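Local coordinates for erythrocyte membrane protein 1 (Plasmodium falciparum, PDB 2XU0), which probably binds host cell-surface receptors through its adhesive regions, this chain being the N-terminal segment and first Duffy-binding-like domain of a rosetting variant, at residues Tyr308-Leu313 with Lys415-Asn420. The protein carries 10 engineered substitutions. Numbering follows the deposited sequence. Where two conformers were deposited one is given.
Sequences YVPQFL and KEFYEN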
loop_
_atom_site.group_PDB
_atom_site.type_symbol
_atom_site.label_atom_id
_atom_site.label_comp_id
_atom_site.label_asym_id
_atom_site.label_seq_id
_atom_site.Cartn_x
_atom_site.Cartn_y
_atom_site.Cartn_z
ATOM N N TYR A 308 -11.845 -5.132 -2.897
ATOM C CA TYR A 308 -13.181 -4.538 -2.706
ATOM C C TYR A 308 -13.096 -3.302 -1.812
ATOM O O TYR A 308 -14.112 -2.801 -1.327
ATOM C CB TYR A 308 -14.218 -5.583 -2.234
ATOM C CG TYR A 308 -14.458 -6.597 -3.325
ATOM C CD1 TYR A 308 -15.345 -6.327 -4.363
ATOM C CD2 TYR A 308 -13.646 -7.724 -3.443
ATOM C CE1 TYR A 308 -15.469 -7.188 -5.450
ATOM C CE2 TYR A 308 -13.725 -8.560 -4.551
ATOM C CZ TYR A 308 -14.651 -8.298 -5.545
ATOM O OH TYR A 308 -14.804 -9.153 -6.602
ATOM N N VAL A 309 -11.873 -2.812 -1.612
ATOM C CA VAL A 309 -11.615 -1.608 -0.802
ATOM C C VAL A 309 -11.279 -0.458 -1.757
ATOM O O VAL A 309 -10.383 -0.645 -2.589
ATOM C CB VAL A 309 -10.480 -1.812 0.269
ATOM C CG1 VAL A 309 -10.176 -0.505 1.027
ATOM C CG2 VAL A 309 -10.835 -2.932 1.243
ATOM N N PRO A 310 -11.934 0.739 -1.663
ATOM C CA PRO A 310 -11.531 1.848 -2.537
ATOM C C PRO A 310 -10.020 2.042 -2.551
ATOM O O PRO A 310 -9.363 2.039 -1.504
ATOM C CB PRO A 310 -12.265 3.071 -1.944
ATOM C CG PRO A 310 -13.469 2.486 -1.274
ATOM C CD PRO A 310 -13.019 1.147 -0.744
ATOM N N GLN A 311 -9.480 2.222 -3.745
ATOM C CA GLN A 311 -8.043 2.370 -4.006
ATOM C C GLN A 311 -7.346 3.457 -3.182
ATOM O O GLN A 311 -6.260 3.211 -2.651
ATOM C CB GLN A 311 -7.786 2.527 -5.512
ATOM C CG GLN A 311 -6.299 2.576 -5.883
ATOM C CD GLN A 311 -6.075 2.507 -7.341
ATOM O OE1 GLN A 311 -6.461 3.408 -8.098
ATOM N NE2 GLN A 311 -5.339 1.478 -7.761
ATOM N N PHE A 312 -7.968 4.649 -3.069
ATOM C CA PHE A 312 -7.422 5.754 -2.287
ATOM C C PHE A 312 -7.192 5.314 -0.821
ATOM O O PHE A 312 -6.175 5.654 -0.234
ATOM C CB PHE A 312 -8.357 7.008 -2.355
ATOM C CG PHE A 312 -8.017 7.993 -1.254
ATOM C CD1 PHE A 312 -6.836 8.731 -1.299
ATOM C CD2 PHE A 312 -8.809 8.082 -0.109
ATOM C CE1 PHE A 312 -6.437 9.514 -0.210
ATOM C CE2 PHE A 312 -8.423 8.891 0.964
ATOM C CZ PHE A 312 -7.247 9.618 0.899
ATOM N N LEU A 313 -8.158 4.601 -0.220
ATOM C CA LEU A 313 -8.037 4.119 1.164
ATOM C C LEU A 313 -6.891 3.096 1.316
ATOM O O LEU A 313 -6.160 3.115 2.313
ATOM C CB LEU A 313 -9.387 3.520 1.651
ATOM C CG LEU A 313 -10.544 4.531 1.715
ATOM C CD1 LEU A 313 -11.847 3.852 2.081
ATOM C CD2 LEU A 313 -10.205 5.737 2.652
ATOM N N LYS A 415 -19.633 3.899 -3.355
ATOM C CA LYS A 415 -20.708 4.412 -2.484
ATOM C C LYS A 415 -21.019 3.536 -1.271
ATOM O O LYS A 415 -20.922 4.041 -0.160
ATOM C CB LYS A 415 -21.983 4.738 -3.276
ATOM C CG LYS A 415 -22.866 5.770 -2.600
ATOM C CD LYS A 415 -24.142 5.999 -3.376
ATOM C CE LYS A 415 -24.817 7.288 -2.970
ATOM N NZ LYS A 415 -26.089 7.494 -3.711
ATOM N N GLU A 416 -21.335 2.231 -1.461
ATOM C CA GLU A 416 -21.643 1.327 -0.336
ATOM C C GLU A 416 -20.515 1.258 0.680
ATOM O O GLU A 416 -20.803 1.161 1.877
ATOM C CB GLU A 416 -22.006 -0.089 -0.797
ATOM C CG GLU A 416 -23.396 -0.236 -1.396
ATOM C CD GLU A 416 -24.564 -0.195 -0.425
ATOM O OE1 GLU A 416 -25.677 0.178 -0.861
ATOM O OE2 GLU A 416 -24.376 -0.545 0.764
ATOM N N PHE A 417 -19.229 1.285 0.217
ATOM C CA PHE A 417 -18.088 1.217 1.151
ATOM C C PHE A 417 -18.060 2.428 2.079
ATOM O O PHE A 417 -17.963 2.267 3.293
ATOM C CB PHE A 417 -16.752 1.093 0.408
ATOM C CG PHE A 417 -15.655 0.590 1.305
ATOM C CD1 PHE A 417 -15.235 -0.736 1.239
ATOM C CD2 PHE A 417 -14.981 1.458 2.163
ATOM C CE1 PHE A 417 -14.198 -1.189 2.046
ATOM C CE2 PHE A 417 -13.947 1.001 2.975
ATOM C CZ PHE A 417 -13.579 -0.324 2.927
ATOM N N TYR A 418 -18.145 3.632 1.506
ATOM C CA TYR A 418 -18.157 4.875 2.280
ATOM C C TYR A 418 -19.417 4.937 3.177
ATOM O O TYR A 418 -19.316 5.455 4.285
ATOM C CB TYR A 418 -17.924 6.118 1.401
ATOM C CG TYR A 418 -16.476 6.277 0.979
ATOM C CD1 TYR A 418 -15.522 6.788 1.858
ATOM C CD2 TYR A 418 -16.062 5.944 -0.308
ATOM C CE1 TYR A 418 -14.181 6.916 1.478
ATOM C CE2 TYR A 418 -14.732 6.096 -0.706
ATOM C CZ TYR A 418 -13.793 6.572 0.194
ATOM O OH TYR A 418 -12.475 6.691 -0.188
ATOM N N GLU A 419 -20.546 4.283 2.760
ATOM C CA GLU A 419 -21.778 4.173 3.575
ATOM C C GLU A 419 -21.406 3.408 4.872
ATOM O O GLU A 419 -21.722 3.865 5.963
ATOM C CB GLU A 419 -22.884 3.405 2.802
ATOM C CG GLU A 419 -24.157 4.200 2.546
ATOM C CD GLU A 419 -24.600 4.285 1.096
ATOM O OE1 GLU A 419 -24.881 3.226 0.488
ATOM O OE2 GLU A 419 -24.720 5.420 0.581
ATOM N N ASN A 420 -20.670 2.283 4.742
ATOM C CA ASN A 420 -20.213 1.471 5.869
ATOM C C ASN A 420 -19.227 2.167 6.796
ATOM O O ASN A 420 -19.288 1.923 7.991
ATOM C CB ASN A 420 -19.655 0.139 5.403
ATOM C CG ASN A 420 -20.725 -0.896 5.243
ATOM O OD1 ASN A 420 -21.091 -1.587 6.201
ATOM N ND2 ASN A 420 -21.285 -0.989 4.040
#
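Phe417 turns one ring face to Pro310, the N-cap residue of helix 311-338, in a buried contact of the helical Duffy-binding-like fold; it joins that helix start, in the Duffy binding domain part of the chain, to helix 415-423 of the C-terminal subdomain. Phe417 CB lies 3.9 Å from Pro310 CD, and CG is set anti to the backbone N (chi1 -162°). Phe417 CG and CD2 both meet Pro310 CD, CG more closely. Pro310 CD stands 3.4 Å from the centroid of the Phe417 ring, 14° off the normal, which meets the criterion for a CH-pi contact over the face. On one flank Phe417 CD1 comes within 3.5 Å of the backbone atom Tyr308 O, and Phe417 CE1 meets Val309 CG2. Phe417 CE2, on the other flank, touches Leu313 CD1 at 3.7 Å. At the tip, Phe417 CZ lies 3.9 Å from Val309 CG1. Ile29 of helix 22-39, in the N-terminal segment, also touches the Phe417 side chain.

Tyr418 makes the second half of the contact. Its CE2 passes Pro310 CG obliquely, the two side chains running in opposite directions, while its far end and that of Leu313 meet tip to tip. No hydrogen bond crosses between the segments; the join rests on van der Waals and CH-pi contacts, mostly between apolar groups. Across the contact the Tyr418 hydroxyl oxygen meets carbon atoms: Tyr418 OH is 3.5 Å from Leu313 CG and, at the edge of the Phe312 ring, 3.9 Å from Phe312 CD2.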